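Local structure of transcriptional regulator, LacI family (Corynebacterium glutamicum, 3H5T) at residues 158-162 / 217-221; 74-79 / 108-112; 294-300 / 354-358. The protein regulates cell wall biogenesis as an inositol-dependent transcriptional activator of ino1, binding a palindromic DNA motif in promoter regions. All coordinates share one frame; numbering follows the deposited sequence.

Contact 1. Residues 158-162 / 217-221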
ATOM      1  N   ASP A 158      -7.598   1.186   2.129  1.00 21.73           N
ATOM      2  CA  ASP A 158      -6.929   1.288   3.419  1.00 21.09           C
ATOM      3  C   ASP A 158      -7.672   2.147   4.443  1.00 19.23           C
ATOM      4  O   ASP A 158      -7.935   1.702   5.555  1.00 17.61           O
ATOM      5  CB  ASP A 158      -5.506   1.817   3.218  1.00 24.66           C
ATOM      6  CG  ASP A 158      -4.495   0.701   3.012  1.00 28.57           C
ATOM      7  OD1 ASP A 158      -3.372   0.992   2.540  1.00 31.97           O
ATOM      8  OD2 ASP A 158      -4.818  -0.467   3.336  1.00 29.89           O
ATOM      9  N   GLN A 159      -8.022   3.368   4.063  1.00 18.94           N
ATOM     10  CA  GLN A 159      -8.727   4.278   4.960  1.00 20.34           C
ATOM     11  C   GLN A 159      -9.136   5.520   4.165  1.00 20.72           C
ATOM     12  O   GLN A 159      -8.515   5.843   3.159  1.00 23.04           O
ATOM     13  CB  GLN A 159      -7.793   4.667   6.107  1.00 20.27           C
ATOM     14  CG  GLN A 159      -6.504   5.304   5.623  1.00 22.68           C
ATOM     15  CD  GLN A 159      -5.492   5.503   6.723  1.00 23.57           C
ATOM     16  OE1 GLN A 159      -5.847   5.704   7.885  1.00 24.75           O
ATOM     17  NE2 GLN A 159      -4.219   5.473   6.362  1.00 22.30           N
ATOM     18  N   PRO A 160     -10.159   6.255   4.615  1.00 20.78           N
ATOM     19  CA  PRO A 160     -10.991   6.079   5.804  1.00 21.60           C
ATOM     20  C   PRO A 160     -12.145   5.099   5.606  1.00 21.87           C
ATOM     21  O   PRO A 160     -12.755   5.039   4.541  1.00 20.54           O
ATOM     22  CB  PRO A 160     -11.499   7.487   6.061  1.00 21.64           C
ATOM     23  CG  PRO A 160     -11.806   7.927   4.653  1.00 22.22           C
ATOM     24  CD  PRO A 160     -10.577   7.462   3.875  1.00 20.44           C
ATOM     25  N   ALA A 161     -12.438   4.355   6.663  1.00 21.41           N
ATOM     26  CA  ALA A 161     -13.519   3.388   6.655  1.00 22.71           C
ATOM     27  C   ALA A 161     -14.826   4.088   6.970  1.00 22.30           C
ATOM     28  O   ALA A 161     -14.837   5.193   7.508  1.00 21.45           O
ATOM     29  CB  ALA A 161     -13.260   2.308   7.710  1.00 20.33           C
ATOM     30  N   ARG A 162     -15.925   3.430   6.625  1.00 23.26           N
ATOM     31  CA  ARG A 162     -17.250   3.940   6.919  1.00 22.89           C
ATOM     32  C   ARG A 162     -17.632   5.299   6.328  1.00 24.62           C
ATOM     33  O   ARG A 162     -18.200   6.140   7.021  1.00 25.79           O
ATOM     34  CB  ARG A 162     -17.444   3.958   8.439  1.00 22.06           C
ATOM     35  CG  ARG A 162     -17.379   2.573   9.095  1.00 23.68           C
ATOM     36  CD  ARG A 162     -17.414   2.654  10.615  1.00 21.67           C
ATOM     37  NE  ARG A 162     -16.168   3.205  11.141  1.00 26.14           N
ATOM     38  CZ  ARG A 162     -15.019   2.533  11.221  1.00 27.04           C
ATOM     39  NH1 ARG A 162     -14.948   1.264  10.816  1.00 22.07           N
ATOM     40  NH2 ARG A 162     -13.929   3.138  11.693  1.00 25.30           N
ATOM     41  N   GLN A 217      -6.687  10.124  13.851  1.00 19.46           N
ATOM     42  CA  GLN A 217      -7.640  10.038  12.750  1.00 20.00           C
ATOM     43  C   GLN A 217      -7.104   9.141  11.634  1.00 19.50           C
ATOM     44  O   GLN A 217      -7.830   8.770  10.713  1.00 17.17           O
ATOM     45  CB  GLN A 217      -7.950  11.430  12.185  1.00 22.59           C
ATOM     46  CG  GLN A 217      -8.706  12.353  13.134  1.00 25.62           C
ATOM     47  CD  GLN A 217      -9.951  11.700  13.692  1.00 29.95           C
ATOM     48  OE1 GLN A 217     -10.819  11.236  12.944  1.00 33.19           O
ATOM     49  NE2 GLN A 217     -10.045  11.652  15.013  1.00 31.00           N
ATOM     50  N   TYR A 218      -5.825   8.805  11.698  1.00 18.47           N
ATOM     51  CA  TYR A 218      -5.270   7.931  10.687  1.00 19.08           C
ATOM     52  C   TYR A 218      -5.465   6.497  11.146  1.00 19.46           C
ATOM     53  O   TYR A 218      -4.610   5.918  11.809  1.00 18.73           O
ATOM     54  CB  TYR A 218      -3.783   8.228  10.445  1.00 19.32           C
ATOM     55  CG  TYR A 218      -3.524   9.379   9.480  1.00 18.74           C
ATOM     56  CD1 TYR A 218      -3.557   9.177   8.095  1.00 16.32           C
ATOM     57  CD2 TYR A 218      -3.271  10.672   9.955  1.00 16.71           C
ATOM     58  CE1 TYR A 218      -3.347  10.235   7.203  1.00 17.00           C
ATOM     59  CE2 TYR A 218      -3.061  11.734   9.081  1.00 17.78           C
ATOM     60  CZ  TYR A 218      -3.102  11.513   7.703  1.00 20.71           C
ATOM     61  OH  TYR A 218      -2.921  12.571   6.838  1.00 17.88           O
ATOM     62  N   GLN A 219      -6.627   5.939  10.819  1.00 22.23           N
ATOM     63  CA  GLN A 219      -6.930   4.553  11.156  1.00 23.44           C
ATOM     64  C   GLN A 219      -5.808   3.776  10.457  1.00 24.47           C
ATOM     65  O   GLN A 219      -5.105   4.341   9.628  1.00 27.35           O
ATOM     66  CB  GLN A 219      -8.303   4.190  10.583  1.00 25.46           C
ATOM     67  CG  GLN A 219      -9.419   5.129  11.041  1.00 25.93           C
ATOM     68  CD  GLN A 219     -10.652   5.080  10.141  1.00 27.59           C
ATOM     69  OE1 GLN A 219     -11.690   5.663  10.460  1.00 29.07           O
ATOM     70  NE2 GLN A 219     -10.540   4.390   9.014  1.00 25.29           N
ATOM     71  N   VAL A 220      -5.642   2.498  10.764  1.00 23.87           N
ATOM     72  CA  VAL A 220      -4.560   1.693  10.179  1.00 22.47           C
ATOM     73  C   VAL A 220      -3.422   1.853  11.178  1.00 21.87           C
ATOM     74  O   VAL A 220      -3.079   0.908  11.884  1.00 21.55           O
ATOM     75  CB  VAL A 220      -4.086   2.200   8.762  1.00 21.89           C
ATOM     76  CG1 VAL A 220      -2.901   1.377   8.266  1.00 20.59           C
ATOM     77  CG2 VAL A 220      -5.206   2.091   7.754  1.00 21.98           C
ATOM     78  N   GLN A 221      -2.862   3.057  11.258  1.00 21.00           N
ATOM     79  CA  GLN A 221      -1.795   3.318  12.211  1.00 20.84           C
ATOM     80  C   GLN A 221      -2.357   3.083  13.603  1.00 20.33           C
ATOM     81  O   GLN A 221      -1.838   2.277  14.362  1.00 22.08           O
ATOM     82  CB  GLN A 221      -1.315   4.758  12.098  1.00 21.68           C
ATOM     83  CG  GLN A 221      -0.670   5.062  10.779  1.00 24.24           C
ATOM     84  CD  GLN A 221       0.360   4.034  10.424  1.00 24.77           C
ATOM     85  OE1 GLN A 221       1.324   3.840  11.157  1.00 26.41           O
ATOM     86  NE2 GLN A 221       0.159   3.351   9.299  1.00 27.05           N
TER

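Contact 2. Residues 74-79 / 108-112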
ATOM      1  N   LEU A  74      -6.073  10.059  -5.261  1.00 22.59           N
ATOM      2  CA  LEU A  74      -5.769  11.118  -4.324  1.00 22.34           C
ATOM      3  C   LEU A  74      -4.789  10.595  -3.303  1.00 25.59           C
ATOM      4  O   LEU A  74      -5.073   9.642  -2.585  1.00 27.76           O
ATOM      5  CB  LEU A  74      -7.032  11.604  -3.625  1.00 19.12           C
ATOM      6  CG  LEU A  74      -6.823  12.844  -2.753  1.00 16.40           C
ATOM      7  CD1 LEU A  74      -7.802  13.934  -3.165  1.00 16.34           C
ATOM      8  CD2 LEU A  74      -6.988  12.473  -1.298  1.00 13.87           C
ATOM      9  N   LEU A  75      -3.629  11.235  -3.251  1.00 27.85           N
ATOM     10  CA  LEU A  75      -2.567  10.849  -2.336  1.00 28.00           C
ATOM     11  C   LEU A  75      -2.359  11.997  -1.349  1.00 27.53           C
ATOM     12  O   LEU A  75      -2.032  13.119  -1.741  1.00 26.87           O
ATOM     13  CB  LEU A  75      -1.274  10.589  -3.137  1.00 30.49           C
ATOM     14  CG  LEU A  75      -0.189   9.688  -2.541  1.00 32.23           C
ATOM     15  CD1 LEU A  75      -0.758   8.315  -2.307  1.00 34.92           C
ATOM     16  CD2 LEU A  75       0.984   9.579  -3.485  1.00 33.60           C
ATOM     17  N   THR A  76      -2.555  11.719  -0.068  1.00 26.41           N
ATOM     18  CA  THR A  76      -2.372  12.740   0.951  1.00 24.11           C
ATOM     19  C   THR A  76      -0.874  12.794   1.347  1.00 23.55           C
ATOM     20  O   THR A  76      -0.508  12.920   2.516  1.00 21.89           O
ATOM     21  CB  THR A  76      -3.327  12.448   2.154  1.00 23.81           C
ATOM     22  OG1 THR A  76      -3.631  13.673   2.815  1.00 26.99           O
ATOM     23  CG2 THR A  76      -2.718  11.472   3.139  1.00 20.71           C
ATOM     24  N   GLU A  77      -0.020  12.709   0.327  1.00 23.85           N
ATOM     25  CA  GLU A  77       1.439  12.735   0.473  1.00 25.44           C
ATOM     26  C   GLU A  77       2.053  13.488  -0.696  1.00 26.92           C
ATOM     27  O   GLU A  77       1.353  13.871  -1.633  1.00 28.21           O
ATOM     28  CB  GLU A  77       2.034  11.318   0.426  1.00 23.63           C
ATOM     29  CG  GLU A  77       1.506  10.340   1.430  1.00 22.01           C
ATOM     30  CD  GLU A  77       1.778  10.781   2.835  1.00 24.51           C
ATOM     31  OE1 GLU A  77       2.594  11.712   3.010  1.00 23.57           O
ATOM     32  OE2 GLU A  77       1.181  10.192   3.763  1.00 25.29           O
ATOM     33  N   ASP A  78       3.370  13.686  -0.641  1.00 28.35           N
ATOM     34  CA  ASP A  78       4.085  14.330  -1.736  1.00 27.20           C
ATOM     35  C   ASP A  78       4.000  13.353  -2.915  1.00 25.05           C
ATOM     36  O   ASP A  78       4.044  12.132  -2.726  1.00 22.94           O
ATOM     37  CB  ASP A  78       5.560  14.551  -1.381  1.00 31.85           C
ATOM     38  CG  ASP A  78       5.773  15.729  -0.445  1.00 39.44           C
ATOM     39  OD1 ASP A  78       5.221  16.820  -0.729  1.00 42.27           O
ATOM     40  OD2 ASP A  78       6.503  15.569   0.566  1.00 39.78           O
ATOM     41  N   LEU A  79       3.877  13.891  -4.121  1.00 22.15           N
ATOM     42  CA  LEU A  79       3.792  13.075  -5.325  1.00 21.91           C
ATOM     43  C   LEU A  79       4.902  12.030  -5.426  1.00 21.38           C
ATOM     44  O   LEU A  79       4.728  11.008  -6.091  1.00 18.72           O
ATOM     45  CB  LEU A  79       3.844  13.969  -6.561  1.00 24.56           C
ATOM     46  CG  LEU A  79       3.365  13.322  -7.851  1.00 26.42           C
ATOM     47  CD1 LEU A  79       1.932  12.834  -7.672  1.00 26.89           C
ATOM     48  CD2 LEU A  79       3.452  14.333  -8.978  1.00 30.02           C
ATOM     49  N   PRO A 108      -1.752  15.089  -5.727  1.00 21.91           N
ATOM     50  CA  PRO A 108      -1.013  15.352  -4.489  1.00 21.52           C
ATOM     51  C   PRO A 108      -1.808  16.237  -3.530  1.00 22.32           C
ATOM     52  O   PRO A 108      -1.967  17.428  -3.777  1.00 23.85           O
ATOM     53  CB  PRO A 108       0.247  16.075  -4.974  1.00 22.19           C
ATOM     54  CG  PRO A 108       0.339  15.743  -6.429  1.00 24.60           C
ATOM     55  CD  PRO A 108      -1.101  15.761  -6.859  1.00 24.28           C
ATOM     56  N   ALA A 109      -2.288  15.670  -2.430  1.00 21.02           N
ATOM     57  CA  ALA A 109      -3.056  16.449  -1.471  1.00 20.37           C
ATOM     58  C   ALA A 109      -2.257  16.663  -0.201  1.00 22.19           C
ATOM     59  O   ALA A 109      -1.718  15.714   0.369  1.00 24.81           O
ATOM     60  CB  ALA A 109      -4.354  15.741  -1.153  1.00 19.22           C
ATOM     61  N   SER A 110      -2.178  17.906   0.255  1.00 21.73           N
ATOM     62  CA  SER A 110      -1.428  18.194   1.470  1.00 22.72           C
ATOM     63  C   SER A 110      -2.105  17.645   2.721  1.00 22.74           C
ATOM     64  O   SER A 110      -3.319  17.779   2.893  1.00 20.37           O
ATOM     65  CB  SER A 110      -1.234  19.698   1.645  1.00 23.67           C
ATOM     66  OG  SER A 110      -0.642  19.961   2.909  1.00 24.72           O
ATOM     67  N   PRO A 111      -1.321  17.009   3.605  1.00 23.42           N
ATOM     68  CA  PRO A 111      -1.822  16.431   4.858  1.00 23.75           C
ATOM     69  C   PRO A 111      -1.740  17.400   6.042  1.00 24.38           C
ATOM     70  O   PRO A 111      -2.064  17.037   7.169  1.00 23.27           O
ATOM     71  CB  PRO A 111      -0.921  15.219   5.049  1.00 23.19           C
ATOM     72  CG  PRO A 111       0.386  15.723   4.542  1.00 22.68           C
ATOM     73  CD  PRO A 111      -0.006  16.434   3.261  1.00 23.15           C
ATOM     74  N   ALA A 112      -1.309  18.631   5.772  1.00 26.52           N
ATOM     75  CA  ALA A 112      -1.157  19.664   6.803  1.00 26.22           C
ATOM     76  C   ALA A 112      -2.467  20.046   7.487  1.00 26.45           C
ATOM     77  O   ALA A 112      -3.520  20.085   6.858  1.00 27.09           O
ATOM     78  CB  ALA A 112      -0.508  20.899   6.195  1.00 24.82           C
TER

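Contact 3. Residues 294-300 / 354-358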
ATOM      1  N   ALA A 294      20.032  -7.293  13.582  1.00 37.85           N
ATOM      2  CA  ALA A 294      18.834  -7.971  14.072  1.00 37.30           C
ATOM      3  C   ALA A 294      18.699  -9.386  13.512  1.00 38.20           C
ATOM      4  O   ALA A 294      18.947  -9.618  12.331  1.00 38.73           O
ATOM      5  CB  ALA A 294      17.600  -7.160  13.713  1.00 37.67           C
ATOM      6  N   PRO A 295      18.316 -10.358  14.358  1.00 38.55           N
ATOM      7  CA  PRO A 295      17.994 -10.249  15.784  1.00 40.06           C
ATOM      8  C   PRO A 295      19.248  -9.891  16.581  1.00 41.66           C
ATOM      9  O   PRO A 295      19.663  -8.738  16.605  1.00 44.13           O
ATOM     10  CB  PRO A 295      17.481 -11.646  16.133  1.00 40.69           C
ATOM     11  CG  PRO A 295      17.029 -12.205  14.824  1.00 40.00           C
ATOM     12  CD  PRO A 295      18.093 -11.735  13.889  1.00 39.08           C
ATOM     13  N   ALA A 296      19.848 -10.885  17.226  1.00 42.29           N
ATOM     14  CA  ALA A 296      21.070 -10.675  17.996  1.00 42.62           C
ATOM     15  C   ALA A 296      20.958  -9.527  18.994  1.00 42.45           C
ATOM     16  O   ALA A 296      20.838  -9.752  20.196  1.00 42.66           O
ATOM     17  CB  ALA A 296      22.245 -10.430  17.047  1.00 41.02           C
ATOM     18  N   ASP A 297      21.006  -8.300  18.489  1.00 42.83           N
ATOM     19  CA  ASP A 297      20.909  -7.113  19.331  1.00 44.45           C
ATOM     20  C   ASP A 297      19.475  -6.631  19.530  1.00 43.27           C
ATOM     21  O   ASP A 297      19.158  -6.016  20.547  1.00 42.60           O
ATOM     22  CB  ASP A 297      21.728  -5.972  18.725  1.00 46.33           C
ATOM     23  CG  ASP A 297      23.171  -6.356  18.487  1.00 48.17           C
ATOM     24  OD1 ASP A 297      23.891  -6.607  19.477  1.00 49.01           O
ATOM     25  OD2 ASP A 297      23.577  -6.414  17.307  1.00 49.03           O
ATOM     26  N   LEU A 298      18.605  -6.910  18.565  1.00 42.20           N
ATOM     27  CA  LEU A 298      17.222  -6.452  18.660  1.00 40.47           C
ATOM     28  C   LEU A 298      16.290  -7.257  17.746  1.00 38.95           C
ATOM     29  O   LEU A 298      16.639  -7.573  16.610  1.00 37.76           O
ATOM     30  CB  LEU A 298      17.178  -4.963  18.276  1.00 40.04           C
ATOM     31  CG  LEU A 298      16.023  -4.030  18.658  1.00 40.91           C
ATOM     32  CD1 LEU A 298      14.755  -4.443  17.951  1.00 39.53           C
ATOM     33  CD2 LEU A 298      15.843  -4.038  20.172  1.00 40.05           C
ATOM     34  N   SER A 299      15.110  -7.600  18.254  1.00 37.06           N
ATOM     35  CA  SER A 299      14.129  -8.327  17.456  1.00 36.98           C
ATOM     36  C   SER A 299      13.137  -7.299  16.912  1.00 37.38           C
ATOM     37  O   SER A 299      12.616  -6.473  17.668  1.00 37.50           O
ATOM     38  CB  SER A 299      13.384  -9.355  18.309  1.00 36.84           C
ATOM     39  OG  SER A 299      14.239 -10.414  18.690  1.00 37.63           O
ATOM     40  N   LEU A 300      12.879  -7.333  15.608  1.00 36.53           N
ATOM     41  CA  LEU A 300      11.946  -6.379  15.023  1.00 35.87           C
ATOM     42  C   LEU A 300      10.960  -7.032  14.064  1.00 34.51           C
ATOM     43  O   LEU A 300      11.265  -8.040  13.433  1.00 35.48           O
ATOM     44  CB  LEU A 300      12.709  -5.251  14.315  1.00 35.59           C
ATOM     45  CG  LEU A 300      13.344  -5.488  12.950  1.00 35.78           C
ATOM     46  CD1 LEU A 300      12.253  -5.564  11.926  1.00 37.76           C
ATOM     47  CD2 LEU A 300      14.282  -4.345  12.586  1.00 36.71           C
ATOM     48  N   GLY A 354       9.667 -15.188   8.942  1.00 32.93           N
ATOM     49  CA  GLY A 354      10.933 -14.509   8.718  1.00 35.09           C
ATOM     50  C   GLY A 354      12.114 -14.946   9.565  1.00 37.12           C
ATOM     51  O   GLY A 354      12.123 -16.045  10.119  1.00 36.74           O
ATOM     52  N   SER A 355      13.111 -14.069   9.674  1.00 38.53           N
ATOM     53  CA  SER A 355      14.319 -14.373  10.432  1.00 39.67           C
ATOM     54  C   SER A 355      14.828 -13.241  11.319  1.00 41.38           C
ATOM     55  O   SER A 355      16.027 -12.979  11.369  1.00 42.33           O
ATOM     56  CB  SER A 355      15.430 -14.778   9.474  1.00 38.46           C
ATOM     57  OG  SER A 355      15.809 -13.674   8.676  1.00 40.02           O
ATOM     58  N   THR A 356      13.917 -12.564  12.005  1.00 43.17           N
ATOM     59  CA  THR A 356      14.286 -11.488  12.921  1.00 44.16           C
ATOM     60  C   THR A 356      13.544 -11.789  14.229  1.00 46.44           C
ATOM     61  O   THR A 356      13.111 -10.889  14.949  1.00 46.20           O
ATOM     62  CB  THR A 356      13.904 -10.079  12.347  1.00 44.02           C
ATOM     63  OG1 THR A 356      12.548 -10.080  11.878  1.00 43.78           O
ATOM     64  CG2 THR A 356      14.818  -9.709  11.186  1.00 40.68           C
ATOM     65  N   VAL A 357      13.435 -13.092  14.511  1.00 49.09           N
ATOM     66  CA  VAL A 357      12.763 -13.654  15.687  1.00 50.63           C
ATOM     67  C   VAL A 357      13.669 -13.673  16.928  1.00 51.57           C
ATOM     68  O   VAL A 357      13.811 -12.658  17.605  1.00 53.66           O
ATOM     69  CB  VAL A 357      12.260 -15.104  15.362  1.00 51.77           C
ATOM     70  CG1 VAL A 357      13.414 -15.950  14.832  1.00 52.75           C
ATOM     71  CG2 VAL A 357      11.626 -15.756  16.591  1.00 51.90           C
ATOM     72  N   ALA A 358      14.267 -14.823  17.228  1.00 52.50           N
ATOM     73  CA  ALA A 358      15.171 -14.967  18.371  1.00 52.68           C
ATOM     74  C   ALA A 358      14.535 -14.629  19.716  1.00 53.72           C
ATOM     75  O   ALA A 358      14.830 -13.539  20.251  1.00 54.50           O
ATOM     76  CB  ALA A 358      16.417 -14.121  18.156  1.00 51.46           C
TER

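Contact 1. Residues 158-162 / 217-221
The carbonyl O of Asp158 lies 3.5 Å from Val220 CG2, and this methyl group is where 158-162 and 217-221 meet through apolar packing. The fold is the two-lobed periplasmic-binding-protein type: 158-162 follows strand 154-157 of the seven-stranded sheet, whereas 217-221 leads into helix 221-235 and is tied to the other lobe by Gln221 OE1, which accepts from Ile197 N at the end of strand 192-197 of the five-stranded sheet. The contact therefore joins the lobes across the interdomain cleft, the region where LacI-family relatives bind effectors.

Gln159 and Val220 form the apolar part of the contact, one from each segment. Gln159 has CG between its backbone N and carbonyl carbon (chi1 57°), and from there the chain runs out straight, crossing Val220 at about a right angle. Its CD meets Val220 CG2 at 3.6 Å, so one methyl group packs against two consecutive residues. The amide end of Gln159 comes to the edge of the Tyr218 ring, near the ring plane. The Asp158 carboxylate is engaged elsewhere, in a salt bridge to Lys324.

Tyr218 sits at the centre of an inverse gamma turn, and Val220 occupies the N-cap position of its helix; in 158-162, a cis peptide bond precedes Pro160. The Gln219 side chain extends to Ala161, whose carbonyl O accepts a hydrogen bond from Lys139 NZ. The orientation of the Gln159 and Gln219 amides is uncertain, with O and N perhaps exchanged, so their positions are firmer evidence than their bonding. At the outer end, a bend at chi3 brings the Arg162 guanidinium towards the Gln219 amide, the two planes 40° apart. Ala161 CB lies 3.6 Å above one face of the Arg162 guanidinium, displaced towards its rim.

Contact 2. Residues 74-79 / 108-112
Ala109 N donates a hydrogen bond of 2.7 Å to Leu75 O. It continues the parallel pairing of strands 70-75 and 103-108, and Leu75 and Pro108 form the one parallel bridge between the segments. The pair belongs to the Rossmann-like seven-stranded sheet of one lobe, and both segments leave it at the C-terminal ends of their strands. Leu75 O also accepts a weak bond from Glu77 N within the turn.

The tightly packed part is defined by burial: Leu74, Leu75, Thr76 and Ala109 are all buried, whereas Leu79, Pro108 and Ser110 are exposed. Ala109 CB faces Leu74 CG at 4.1 Å, and His143 of helix 142-150 touches both side chains from outside the two segments. Just beyond, where the backbones no longer pair by N-H bonds, Thr76 CA approaches Ala109 O in a CA-H...O contact of 3.1 Å, with 136° at the hydrogen. Thr76 OG1 is trans to its own backbone N (chi1 -153°), and this turns the hydroxyl towards Pro111, whose CB lies 3.8 Å from Thr76 OG1. Pro111 CB, CG and CD all lie within 3.6 Å of Thr76 O.

The solvent side is simpler. Leu79 and Pro108 meet through Leu79 CD1 and Pro108 CG at 3.5 Å, with no polar pairing between them. Ser110 turns its CB away from 74-79 and uses OG to accept from Ala112 N in an ST turn.

No salt bridge crosses the segments; the Glu77 carboxylate pairs with Arg198. One backbone bond crosses them, and beyond it Pro111, which has no N-H to give, meets Thr76 O through carbon atoms, so the remaining cohesion is apolar packing and CH...O contact.

Contact 3. Residues 294-300 / 354-358
Thr356 and Leu300 meet through a hydroxyl and a carbonyl, and the threonine can be followed outward atom by atom. Its CB lies 3.5 Å from Leu300 O. From CB the OG1 branch stands between the backbone N and the carbonyl carbon (chi1 49°), and this sends OG1 to donate a hydrogen bond of 2.9 Å to Leu300 O. The C=O...OG1 angle of 167° places the hydroxyl almost in line with the carbonyl bond. Thr315 OG1 is a second hydrogen-bond partner of Thr356 OG1, so two groups fix the rotation of the side chain. The CG2 branch points elsewhere, with Ala294 O 4.3 Å away.

A similar bond is made from the other segment: Ser299 OG donates to Val357 O, modelled at 2.5 Å, again close to head-on at 172°. The two bonds are reciprocal, each segment giving one side-chain hydroxyl and one backbone carbonyl, although no backbone N-H...O bond joins them.

Beside these, Pro295 sets its ring carbons against the backbone of 355-358. Its CG is 3.4 Å from Thr356 CA, CD is 3.5 Å from Ser355 O, and CB is 3.4 Å from Ala358 CB. A cis peptide bond precedes this proline, which also opens the type II' beta turn running to Leu298. On the inner side Leu300 packs on helix 277-289, while Ser355 OG is bonded to Asp313 O.

The last modelled residues thus lie beside the edge strand 299-302 of the five-stranded sheet, held by hydroxyl-to-carbonyl bonds without a strand pairing. Because strand 344-352 belongs to the other sheet, the arrangement fits the bilobed periplasmic-binding-protein fold, in which the chain passes repeatedly between its two lobes.

How the contacts relate
From the N terminus, the helix-turn-helix comes first, and contact 2 then closes the shortest loop, joining neighbouring strands of the seven-stranded sheet through residues 74-79 and 108-112. Contact 1 opens only afterwards and bridges the lobes across the cleft; contact 3 follows and fastens the last modelled residues to the five-stranded sheet. The three loops are in series, with none nested or crossing. Contacts 1 and 2 are neighbours, their centres about 15 Å apart, and Tyr218 OH packs 3.8 Å from Pro111 CB. Contact 3 is remote: its nearest atoms are about 14 Å from contact 1 and about 21 Å from contact 2.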